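Local atomic coordinates of 3-dehydroshikimate dehydratase (Pseudomonas putida, PDB entry 5HMQ), a protein that catalyses the metal-dependent dehydration of 3-dehydroshikimate to protocatechuate, joining a TIM-barrel dehydratase domain to a hydroxyphenylpyruvate dioxygenase-like domain in each subunit of a homodimer. Residues F214-G218 with D456-L460; R380-F384 with K463-D467; M3-I7 with L263-E267; D221-A227 with Q269-L274. One frame throughout, in Å; residues are numbered along the deposited sequence.

Contact 1 of 4, residues F214-G218 with D456-L460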
loop_
_atom_site.group_PDB
_atom_site.type_symbol
_atom_site.label_atom_id
_atom_site.label_comp_id
_atom_site.label_asym_id
_atom_site.label_seq_id
_atom_site.Cartn_x
_atom_site.Cartn_y
_atom_site.Cartn_z
ATOM N N PHE C 214 12.663 -4.172 8.025
ATOM C CA PHE C 214 12.876 -4.934 9.245
ATOM C C PHE C 214 13.876 -6.067 9.017
ATOM O O PHE C 214 14.009 -6.569 7.899
ATOM C CB PHE C 214 11.556 -5.501 9.756
ATOM C CG PHE C 214 10.597 -4.455 10.244
ATOM C CD1 PHE C 214 11.044 -3.398 11.021
ATOM C CD2 PHE C 214 9.249 -4.534 9.940
ATOM C CE1 PHE C 214 10.164 -2.431 11.478
ATOM C CE2 PHE C 214 8.363 -3.573 10.394
ATOM C CZ PHE C 214 8.821 -2.520 11.164
ATOM N N PRO C 215 14.607 -6.458 10.063
ATOM C CA PRO C 215 15.575 -7.558 9.941
ATOM C C PRO C 215 14.967 -8.795 9.300
ATOM O O PRO C 215 13.916 -9.285 9.719
ATOM C CB PRO C 215 15.987 -7.822 11.391
ATOM C CG PRO C 215 15.799 -6.518 12.077
ATOM C CD PRO C 215 14.644 -5.833 11.397
ATOM N N GLY C 216 15.632 -9.293 8.260
ATOM C CA GLY C 216 15.163 -10.427 7.507
ATOM C C GLY C 216 14.471 -10.070 6.209
ATOM O O GLY C 216 14.361 -10.928 5.325
ATOM N N GLN C 217 14.009 -8.828 6.069
ATOM C CA GLN C 217 13.356 -8.377 4.849
ATOM C C GLN C 217 14.334 -7.823 3.823
ATOM O O GLN C 217 13.944 -7.617 2.668
ATOM C CB GLN C 217 12.298 -7.317 5.185
ATOM C CG GLN C 217 11.195 -7.830 6.102
ATOM C CD GLN C 217 10.221 -6.744 6.517
ATOM O OE1 GLN C 217 10.574 -5.567 6.578
ATOM N NE2 GLN C 217 8.988 -7.137 6.811
ATOM N N GLY C 218 15.581 -7.572 4.210
ATOM C CA GLY C 218 16.586 -7.117 3.270
ATOM C C GLY C 218 17.652 -8.175 3.088
ATOM O O GLY C 218 17.371 -9.366 3.249
ATOM N N ASP C 456 7.441 -7.556 1.586
ATOM C CA ASP C 456 8.371 -7.715 2.702
ATOM C C ASP C 456 7.713 -8.429 3.871
ATOM O O ASP C 456 8.364 -9.213 4.569
ATOM C CB ASP C 456 8.930 -6.350 3.133
ATOM C CG ASP C 456 9.898 -5.776 2.113
ATOM O OD1 ASP C 456 10.455 -6.557 1.310
ATOM O OD2 ASP C 456 10.132 -4.549 2.136
ATOM N N SER C 457 6.426 -8.169 4.103
ATOM C CA SER C 457 5.714 -8.872 5.167
ATOM C C SER C 457 5.611 -10.363 4.863
ATOM O O SER C 457 5.781 -11.200 5.759
ATOM C CB SER C 457 4.327 -8.262 5.357
ATOM O OG SER C 457 3.719 -8.743 6.538
ATOM N N TRP C 458 5.339 -10.716 3.603
ATOM C CA TRP C 458 5.314 -12.126 3.218
ATOM C C TRP C 458 6.693 -12.761 3.353
ATOM O O TRP C 458 6.812 -13.921 3.764
ATOM C CB TRP C 458 4.799 -12.282 1.788
ATOM C CG TRP C 458 3.308 -12.274 1.656
ATOM C CD1 TRP C 458 2.491 -11.184 1.650
ATOM C CD2 TRP C 458 2.455 -13.417 1.493
ATOM N NE1 TRP C 458 1.181 -11.575 1.499
ATOM C CE2 TRP C 458 1.133 -12.940 1.400
ATOM C CE3 TRP C 458 2.682 -14.795 1.419
ATOM C CZ2 TRP C 458 0.042 -13.793 1.239
ATOM C CZ3 TRP C 458 1.598 -15.640 1.258
ATOM C CH2 TRP C 458 0.294 -15.136 1.170
ATOM N N VAL C 459 7.744 -12.021 2.990
ATOM C CA VAL C 459 9.101 -12.550 3.095
ATOM C C VAL C 459 9.419 -12.906 4.541
ATOM O O VAL C 459 9.901 -14.005 4.838
ATOM C CB VAL C 459 10.117 -11.542 2.527
ATOM C CG1 VAL C 459 11.536 -11.969 2.870
ATOM C CG2 VAL C 459 9.947 -11.406 1.021
ATOM N N LEU C 460 9.145 -11.979 5.464
ATOM C CA LEU C 460 9.388 -12.242 6.879
ATOM C C LEU C 460 8.493 -13.363 7.391
ATOM O O LEU C 460 8.905 -14.157 8.245
ATOM C CB LEU C 460 9.181 -10.966 7.692
ATOM C CG LEU C 460 9.293 -11.098 9.208
ATOM C CD1 LEU C 460 10.633 -11.695 9.596
ATOM C CD2 LEU C 460 9.109 -9.742 9.860
#

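Contact 2 of 4, residues R380-F384 with K463-D467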
loop_
_atom_site.group_PDB
_atom_site.type_symbol
_atom_site.label_atom_id
_atom_site.label_comp_id
_atom_site.label_asym_id
_atom_site.label_seq_id
_atom_site.Cartn_x
_atom_site.Cartn_y
_atom_site.Cartn_z
ATOM N N ARG C 380 6.142 -23.679 16.284
ATOM C CA ARG C 380 6.981 -22.586 15.806
ATOM C C ARG C 380 6.146 -21.472 15.188
ATOM O O ARG C 380 6.399 -20.288 15.441
ATOM C CB ARG C 380 8.004 -23.102 14.795
ATOM C CG ARG C 380 8.664 -21.984 14.009
ATOM C CD ARG C 380 9.746 -22.492 13.091
ATOM N NE ARG C 380 11.060 -22.333 13.696
ATOM C CZ ARG C 380 11.915 -21.371 13.371
ATOM N NH1 ARG C 380 11.593 -20.482 12.443
ATOM N NH2 ARG C 380 13.091 -21.301 13.974
ATOM N N ALA C 381 5.150 -21.828 14.372
ATOM C CA ALA C 381 4.282 -20.812 13.783
ATOM C C ALA C 381 3.556 -20.020 14.862
ATOM O O ALA C 381 3.374 -18.804 14.735
ATOM C CB ALA C 381 3.286 -21.463 12.823
ATOM N N THR C 382 3.131 -20.698 15.932
ATOM C CA THR C 382 2.506 -20.004 17.052
ATOM C C THR C 382 3.514 -19.138 17.801
ATOM O O THR C 382 3.188 -18.026 18.229
ATOM C CB THR C 382 1.855 -21.016 17.997
ATOM O OG1 THR C 382 0.902 -21.804 17.271
ATOM C CG2 THR C 382 1.154 -20.305 19.146
ATOM N N ALA C 383 4.745 -19.633 17.971
ATOM C CA ALA C 383 5.761 -18.860 18.681
ATOM C C ALA C 383 6.068 -17.551 17.967
ATOM O O ALA C 383 6.340 -16.537 18.621
ATOM C CB ALA C 383 7.036 -19.686 18.846
ATOM N N PHE C 384 6.030 -17.548 16.635
ATOM C CA PHE C 384 6.187 -16.324 15.865
ATOM C C PHE C 384 4.855 -15.627 15.624
ATOM O O PHE C 384 4.766 -14.757 14.750
ATOM C CB PHE C 384 6.894 -16.613 14.541
ATOM C CG PHE C 384 8.375 -16.821 14.684
ATOM C CD1 PHE C 384 9.220 -15.739 14.869
ATOM C CD2 PHE C 384 8.921 -18.092 14.632
ATOM C CE1 PHE C 384 10.584 -15.922 15.003
ATOM C CE2 PHE C 384 10.285 -18.281 14.764
ATOM C CZ PHE C 384 11.117 -17.195 14.950
ATOM N N LYS C 463 10.207 -16.576 6.158
ATOM C CA LYS C 463 11.530 -16.739 6.753
ATOM C C LYS C 463 11.441 -17.128 8.225
ATOM O O LYS C 463 12.220 -17.962 8.699
ATOM C CB LYS C 463 12.356 -15.463 6.600
ATOM C CG LYS C 463 13.057 -15.312 5.266
ATOM C CD LYS C 463 14.014 -14.130 5.305
ATOM C CE LYS C 463 14.949 -14.122 4.107
ATOM N NZ LYS C 463 15.878 -12.958 4.145
ATOM N N SER C 464 10.512 -16.530 8.969
ATOM C CA SER C 464 10.475 -16.765 10.408
ATOM C C SER C 464 9.636 -17.986 10.778
ATOM O O SER C 464 10.127 -18.891 11.460
ATOM C CB SER C 464 9.960 -15.517 11.138
ATOM O OG SER C 464 8.628 -15.204 10.770
ATOM N N LEU C 465 8.379 -18.036 10.330
ATOM C CA LEU C 465 7.498 -19.125 10.739
ATOM C C LEU C 465 7.959 -20.472 10.199
ATOM O O LEU C 465 7.787 -21.495 10.871
ATOM C CB LEU C 465 6.061 -18.850 10.293
ATOM C CG LEU C 465 5.188 -18.011 11.232
ATOM C CD1 LEU C 465 5.548 -16.535 11.139
ATOM C CD2 LEU C 465 3.707 -18.229 10.943
ATOM N N PHE C 466 8.528 -20.503 8.996
ATOM C CA PHE C 466 8.863 -21.760 8.337
ATOM C C PHE C 466 10.345 -21.892 8.011
ATOM O O PHE C 466 10.739 -22.866 7.357
ATOM C CB PHE C 466 8.015 -21.916 7.072
ATOM C CG PHE C 466 6.542 -21.962 7.348
ATOM C CD1 PHE C 466 5.945 -23.134 7.782
ATOM C CD2 PHE C 466 5.761 -20.829 7.203
ATOM C CE1 PHE C 466 4.591 -23.178 8.048
ATOM C CE2 PHE C 466 4.408 -20.866 7.469
ATOM C CZ PHE C 466 3.821 -22.042 7.893
ATOM N N ASP C 467 11.173 -20.943 8.451
ATOM C CA ASP C 467 12.629 -21.004 8.284
ATOM C C ASP C 467 13.021 -21.167 6.816
ATOM O O ASP C 467 13.924 -21.934 6.476
ATOM C CB ASP C 467 13.237 -22.117 9.143
ATOM C CG ASP C 467 14.730 -21.942 9.355
ATOM O OD1 ASP C 467 15.217 -20.798 9.235
ATOM O OD2 ASP C 467 15.415 -22.946 9.649
#

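Contact 3 of 4, residues M3-I7 with L263-E267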
loop_
_atom_site.group_PDB
_atom_site.type_symbol
_atom_site.label_atom_id
_atom_site.label_comp_id
_atom_site.label_asym_id
_atom_site.label_seq_id
_atom_site.Cartn_x
_atom_site.Cartn_y
_atom_site.Cartn_z
HETATM N N MSE C 3 15.768 -8.946 26.307
HETATM C CA MSE C 3 16.115 -7.536 26.200
HETATM C C MSE C 3 14.871 -6.672 26.048
HETATM O O MSE C 3 13.814 -7.150 25.636
HETATM C CB MSE C 3 17.052 -7.297 25.022
HETATM C CG MSE C 3 18.516 -7.466 25.345
HETATM SE SE MSE C 3 19.540 -7.593 23.706
HETATM C CE MSE C 3 21.002 -6.430 24.164
ATOM N N GLN C 4 15.009 -5.395 26.393
ATOM C CA GLN C 4 13.938 -4.425 26.202
ATOM C C GLN C 4 13.786 -4.144 24.711
ATOM O O GLN C 4 14.645 -3.499 24.104
ATOM C CB GLN C 4 14.257 -3.145 26.969
ATOM C CG GLN C 4 13.044 -2.370 27.430
ATOM C CD GLN C 4 13.418 -1.091 28.153
ATOM O OE1 GLN C 4 14.499 -0.539 27.941
ATOM N NE2 GLN C 4 12.526 -0.615 29.015
ATOM N N ARG C 5 12.705 -4.638 24.113
ATOM C CA ARG C 5 12.475 -4.485 22.684
ATOM C C ARG C 5 11.710 -3.195 22.432
ATOM O O ARG C 5 10.617 -3.000 22.972
ATOM C CB ARG C 5 11.714 -5.691 22.132
ATOM C CG ARG C 5 12.454 -7.000 22.335
ATOM C CD ARG C 5 11.709 -8.166 21.726
ATOM N NE ARG C 5 12.313 -9.442 22.098
ATOM C CZ ARG C 5 11.735 -10.329 22.901
ATOM N NH1 ARG C 5 10.533 -10.082 23.403
ATOM N NH2 ARG C 5 12.349 -11.466 23.193
ATOM N N SER C 6 12.275 -2.319 21.610
ATOM C CA SER C 6 11.650 -1.039 21.313
ATOM C C SER C 6 11.613 -0.837 19.800
ATOM O O SER C 6 12.203 -1.601 19.026
ATOM C CB SER C 6 12.396 0.123 22.001
ATOM O OG SER C 6 13.781 0.083 21.724
ATOM N N ILE C 7 10.890 0.192 19.376
ATOM C CA ILE C 7 10.827 0.578 17.971
ATOM C C ILE C 7 10.620 2.083 17.898
ATOM O O ILE C 7 9.862 2.657 18.684
ATOM C CB ILE C 7 9.713 -0.195 17.226
ATOM C CG1 ILE C 7 9.600 0.281 15.769
ATOM C CG2 ILE C 7 8.387 -0.070 17.952
ATOM C CD1 ILE C 7 8.646 -0.559 14.935
ATOM N N LEU C 263 12.226 -8.914 15.275
ATOM C CA LEU C 263 13.159 -8.954 16.395
ATOM C C LEU C 263 13.250 -10.354 16.987
ATOM O O LEU C 263 14.335 -10.798 17.380
ATOM C CB LEU C 263 12.750 -7.940 17.465
ATOM C CG LEU C 263 13.103 -6.482 17.158
ATOM C CD1 LEU C 263 12.666 -5.565 18.289
ATOM C CD2 LEU C 263 14.596 -6.344 16.897
ATOM N N LEU C 264 12.118 -11.055 17.080
ATOM C CA LEU C 264 12.140 -12.441 17.533
ATOM C C LEU C 264 12.983 -13.303 16.601
ATOM O O LEU C 264 13.800 -14.115 17.051
ATOM C CB LEU C 264 10.713 -12.983 17.629
ATOM C CG LEU C 264 9.792 -12.266 18.620
ATOM C CD1 LEU C 264 8.424 -12.927 18.655
ATOM C CD2 LEU C 264 10.408 -12.191 20.013
ATOM N N TYR C 265 12.791 -13.135 15.290
ATOM C CA TYR C 265 13.573 -13.888 14.314
ATOM C C TYR C 265 15.046 -13.505 14.377
ATOM O O TYR C 265 15.925 -14.369 14.272
ATOM C CB TYR C 265 13.004 -13.653 12.914
ATOM C CG TYR C 265 13.698 -14.407 11.801
ATOM C CD1 TYR C 265 13.633 -15.793 11.725
ATOM C CD2 TYR C 265 14.400 -13.729 10.813
ATOM C CE1 TYR C 265 14.260 -16.482 10.700
ATOM C CE2 TYR C 265 15.030 -14.409 9.786
ATOM C CZ TYR C 265 14.958 -15.784 9.734
ATOM O OH TYR C 265 15.584 -16.461 8.712
ATOM N N LEU C 266 15.333 -12.212 14.555
ATOM C CA LEU C 266 16.716 -11.765 14.690
ATOM C C LEU C 266 17.390 -12.390 15.902
ATOM O O LEU C 266 18.558 -12.794 15.833
ATOM C CB LEU C 266 16.765 -10.242 14.787
ATOM C CG LEU C 266 18.107 -9.644 15.215
ATOM C CD1 LEU C 266 19.205 -9.983 14.220
ATOM C CD2 LEU C 266 17.995 -8.141 15.402
ATOM N N GLU C 267 16.675 -12.470 17.027
ATOM C CA GLU C 267 17.265 -13.033 18.237
ATOM C C GLU C 267 17.637 -14.499 18.047
ATOM O O GLU C 267 18.722 -14.926 18.459
ATOM C CB GLU C 267 16.300 -12.877 19.411
ATOM C CG GLU C 267 16.191 -11.457 19.938
ATOM C CD GLU C 267 15.264 -11.350 21.129
ATOM O OE1 GLU C 267 14.897 -12.403 21.695
ATOM O OE2 GLU C 267 14.904 -10.214 21.501
HETATM O O HOH W 1 16.110 -10.220 23.968
#

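Contact 4 of 4, residues D221-A227 with Q269-L274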
loop_
_atom_site.group_PDB
_atom_site.type_symbol
_atom_site.label_atom_id
_atom_site.label_comp_id
_atom_site.label_asym_id
_atom_site.label_seq_id
_atom_site.Cartn_x
_atom_site.Cartn_y
_atom_site.Cartn_z
ATOM N N ASP C 221 23.466 -8.618 6.913
ATOM C CA ASP C 221 23.724 -9.675 7.890
ATOM C C ASP C 221 23.449 -9.114 9.280
ATOM O O ASP C 221 24.347 -8.634 9.975
ATOM C CB ASP C 221 25.152 -10.188 7.751
ATOM C CG ASP C 221 25.445 -11.363 8.665
ATOM O OD1 ASP C 221 24.488 -11.979 9.177
ATOM O OD2 ASP C 221 26.637 -11.673 8.869
HETATM N N MSE C 222 22.185 -9.184 9.688
HETATM C CA MSE C 222 21.737 -8.659 10.975
HETATM C C MSE C 222 22.363 -9.402 12.148
HETATM O O MSE C 222 22.858 -8.792 13.098
HETATM C CB MSE C 222 20.217 -8.751 11.067
HETATM C CG MSE C 222 19.504 -8.017 9.950
HETATM SE SE MSE C 222 19.209 -6.152 10.358
HETATM C CE MSE C 222 20.578 -5.290 9.346
ATOM N N ALA C 223 22.325 -10.736 12.076
ATOM C CA ALA C 223 22.873 -11.550 13.157
ATOM C C ALA C 223 24.371 -11.326 13.307
ATOM O O ALA C 223 24.897 -11.325 14.425
ATOM C CB ALA C 223 22.572 -13.027 12.908
ATOM N N GLY C 224 25.073 -11.118 12.191
ATOM C CA GLY C 224 26.492 -10.821 12.252
ATOM C C GLY C 224 26.807 -9.461 12.836
ATOM O O GLY C 224 27.960 -9.202 13.194
ATOM N N PHE C 225 25.809 -8.584 12.929
ATOM C CA PHE C 225 25.973 -7.282 13.560
ATOM C C PHE C 225 25.633 -7.329 15.043
ATOM O O PHE C 225 26.324 -6.710 15.859
ATOM C CB PHE C 225 25.097 -6.245 12.848
ATOM C CG PHE C 225 25.268 -4.844 13.364
ATOM C CD1 PHE C 225 26.309 -4.048 12.917
ATOM C CD2 PHE C 225 24.376 -4.316 14.285
ATOM C CE1 PHE C 225 26.465 -2.758 13.384
ATOM C CE2 PHE C 225 24.527 -3.024 14.756
ATOM C CZ PHE C 225 25.573 -2.245 14.305
ATOM N N LEU C 226 24.584 -8.069 15.407
ATOM C CA LEU C 226 24.185 -8.173 16.803
ATOM C C LEU C 226 25.116 -9.081 17.595
ATOM O O LEU C 226 25.294 -8.878 18.802
ATOM C CB LEU C 226 22.742 -8.673 16.901
ATOM C CG LEU C 226 22.116 -8.694 18.296
ATOM C CD1 LEU C 226 22.195 -7.316 18.936
ATOM C CD2 LEU C 226 20.672 -9.173 18.231
ATOM N N ALA C 227 25.709 -10.083 16.941
ATOM C CA ALA C 227 26.572 -11.025 17.651
ATOM C C ALA C 227 27.742 -10.344 18.350
ATOM O O ALA C 227 27.944 -10.603 19.550
ATOM C CB ALA C 227 27.047 -12.119 16.688
ATOM N N GLN C 269 18.236 -16.132 15.152
ATOM C CA GLN C 269 19.350 -16.215 14.216
ATOM C C GLN C 269 20.633 -15.706 14.841
ATOM O O GLN C 269 21.717 -16.220 14.540
ATOM C CB GLN C 269 19.044 -15.427 12.939
ATOM C CG GLN C 269 17.870 -15.960 12.156
ATOM C CD GLN C 269 18.054 -17.414 11.784
ATOM O OE1 GLN C 269 17.290 -18.280 12.211
ATOM N NE2 GLN C 269 19.076 -17.694 10.987
ATOM N N THR C 270 20.540 -14.709 15.717
ATOM C CA THR C 270 21.746 -14.267 16.395
ATOM C C THR C 270 22.221 -15.331 17.376
ATOM O O THR C 270 23.407 -15.677 17.383
ATOM C CB THR C 270 21.497 -12.934 17.103
ATOM O OG1 THR C 270 21.094 -11.948 16.143
ATOM C CG2 THR C 270 22.754 -12.455 17.801
ATOM N N ARG C 271 21.289 -15.963 18.101
ATOM C CA ARG C 271 21.673 -17.020 19.035
ATOM C C ARG C 271 22.388 -18.150 18.310
ATOM O O ARG C 271 23.453 -18.604 18.743
ATOM C CB ARG C 271 20.450 -17.563 19.774
ATOM C CG ARG C 271 20.781 -18.768 20.657
ATOM C CD ARG C 271 19.588 -19.266 21.456
ATOM N NE ARG C 271 18.461 -19.623 20.600
ATOM C CZ ARG C 271 18.404 -20.732 19.865
ATOM N NH1 ARG C 271 19.410 -21.595 19.877
ATOM N NH2 ARG C 271 17.339 -20.977 19.116
ATOM N N LEU C 272 21.838 -18.588 17.177
ATOM C CA LEU C 272 22.476 -19.656 16.414
ATOM C C LEU C 272 23.858 -19.237 15.937
ATOM O O LEU C 272 24.780 -20.061 15.878
ATOM C CB LEU C 272 21.598 -20.052 15.228
ATOM C CG LEU C 272 20.251 -20.692 15.565
ATOM C CD1 LEU C 272 19.339 -20.711 14.348
ATOM C CD2 LEU C 272 20.451 -22.096 16.117
ATOM N N ARG C 273 24.021 -17.959 15.587
ATOM C CA ARG C 273 25.327 -17.480 15.152
ATOM C C ARG C 273 26.351 -17.583 16.277
ATOM O O ARG C 273 27.490 -18.001 16.043
ATOM C CB ARG C 273 25.219 -16.044 14.641
ATOM C CG ARG C 273 26.536 -15.452 14.178
ATOM C CD ARG C 273 26.933 -16.032 12.831
ATOM N NE ARG C 273 25.896 -15.836 11.822
ATOM C CZ ARG C 273 25.855 -14.809 10.980
ATOM N NH1 ARG C 273 26.799 -13.880 11.021
ATOM N NH2 ARG C 273 24.871 -14.712 10.095
ATOM N N LEU C 274 25.967 -17.219 17.510
ATOM C CA LEU C 274 26.906 -17.348 18.621
ATOM C C LEU C 274 27.226 -18.805 18.916
ATOM O O LEU C 274 28.365 -19.133 19.268
ATOM C CB LEU C 274 26.391 -16.680 19.902
ATOM C CG LEU C 274 26.177 -15.172 20.133
ATOM C CD1 LEU C 274 27.319 -14.348 19.545
ATOM C CD2 LEU C 274 24.817 -14.642 19.721
#

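Contact 1 of 4, residues F214-G218 with D456-L460
Q217 reaches across to helix 455-465 and lays its amide over the start of the segment 456-460. Among the polar contacts, its NE2 gives a weak, bent bond to the backbone O of D456 (3.1 Å, 122° at the hydrogen), an oxygen that already accepts from L460 N. The other end of the amide, OE1, accepts from F214 N at 2.9 Å, with the donor standing above the carbonyl plane. That bond lies inside the type II turn F214-Q217, which helps to orient the amide. Beyond CG the Q217 chain is extended (chi2 175°), carrying the amide this far.

Van der Waals contacts flank it. Q217 CD rests on D456 CB at 3.6 Å, the two side chains crossing at about a right angle. L460 CD1 comes up to P215 O and V459 CG1 to G216 O.

D456 OD1 pairs with R486 of its own chain and OD2 with R505 of the second subunit, which probably balance its charge. Between barrel loop and dioxygenase-like domain, the only hydrogen bond of these segments is thus a weak one from a buried, neutral amide; K463 to G216 O and S457 to D258 add polar links nearby.

Contact 2 of 4, residues R380-F384 with K463-D467
F384 lays one face of its ring against S464: CB of the serine sits 4.0 Å from the ring centroid and 17° off the normal, a CH-pi contact. With chi1 at -77° the ring stands beside its own backbone N, where it can lean over the end of helix 455-465. S464 OG is turned back to L460 O in the same helix, leaving the CB for the ring.

L465 starts out pointing away from the helix 374-383, yet its branches come back to it. CD1 packs on F384 CB at 3.7 Å, CD2 on A381 CB at 3.8 Å: the last turn of that helix and the residue just after it.

R380 is stretched from CB to CD and then bends at chi3, -98°. The bend brings the guanidinium edge toward the end of helix 455-465, where its very short approach to S464 O is doubtful. D467 CB lies over one face, and F384 CE2 3.4 Å above the plane. E268 takes NH2 in a salt bridge, and P290 O accepts from NE.

Chemically, this junction between the two VOC modules is an apolar clasp bordered by an arginine whose charge E268 of the barrel's last helix probably balances.

Contact 3 of 4, residues M3-I7 with L263-E267
E267 OE2 is gripped from several directions. R5 NE donates to it at 2.8 Å and nearly straight (165°), coming from above the carboxylate plane; R5 NH2 adds a weak bond, and a water held by M3 N gives another weak one. The same NH2 makes a straighter bond to OE1, on its syn side, at 3.1 Å. R5 therefore takes the carboxylate side-on in a salt bridge, the two planes 33° apart. OE1 has a further donor in F287 N, which helps to fix the rotation of the carboxylate.

The arginine arrives on a chain extended from CG to NE (chi2 -177°). Over the centre of one guanidinium face lies L264 CD2, 3.7 Å from R5 CZ, the two side chains crossing at about a right angle. Nearer the root, L263 CD1 packs on R5 CB at 4.0 Å, so this buried ion pair is bordered by leucines.

In the barrel, 3-7 leads into the first strand, 6-8, which pairs with 30-34, while Q4 and S6 bond through their backbones to L238, at the start of the last strand, 238-240. Helix 252-276 passes outside this closure, with L263 and E267 also resting on L238.

Contact 4 of 4, residues D221-A227 with Q269-L274
Q269 opens the second segment with its carbonyl O in contact with A223 CB at 3.7 Å, its amide leading away. One residue on, T270 fits into the surface of helix 222-231 where the two backbones come nearest. Its OG1, bonded to L266 O in its own helix, touches A223 CA and L226 CD2, both at 3.5 Å. The methyl CG2 lies against L226 CG and A227 N; threonine and leucine side chains cross at about a right angle.

R273 makes the polar part. Its chain folds at chi2 (75°) and chi3, bringing the guanidinium back to meet D221 end-on. NH2 bonds OD1 at 2.9 Å, and NH1 bonds OD2 on its syn lone pair at 3.1 Å, almost straight. OD1 also caps the helix by accepting from G224 N, so one oxygen serves both the N-cap and the salt bridge. A223 CB lies over one guanidinium face, offset toward the rim. L274 closes the segment with CD1 on A227 CB at 3.6 Å.

Small residues on this face, A223 and A227, are consistent with the 8.5 Å approach of the axes. These are neighbouring outer helices of a TIM barrel, crossing steeply at -66°, with the N-cap aspartate bridging to the last of them.

How the contacts relate
Contacts 3 and 4 both belong to helix 252-276 and the TIM barrel: one ties that helix inward to the lead-in of the first strand through a buried ion pair, the other to helix 222-231, with its ion pair at a more exposed edge. Contacts 1 and 2 share helix 455-465, and both are buried: its earlier part meets the barrel loop 214-218, its end meets helix 374-383. Their direct chemistry is largely amide, carbonyl and apolar. K463 joins them, its NZ probably bonding to G216 O. Y265, on the helix of contact 3, packs against K463 and S464 of contact 2, and P215 touches M222 of contact 4, so barrel and dioxygenase-like domain meet around these helices.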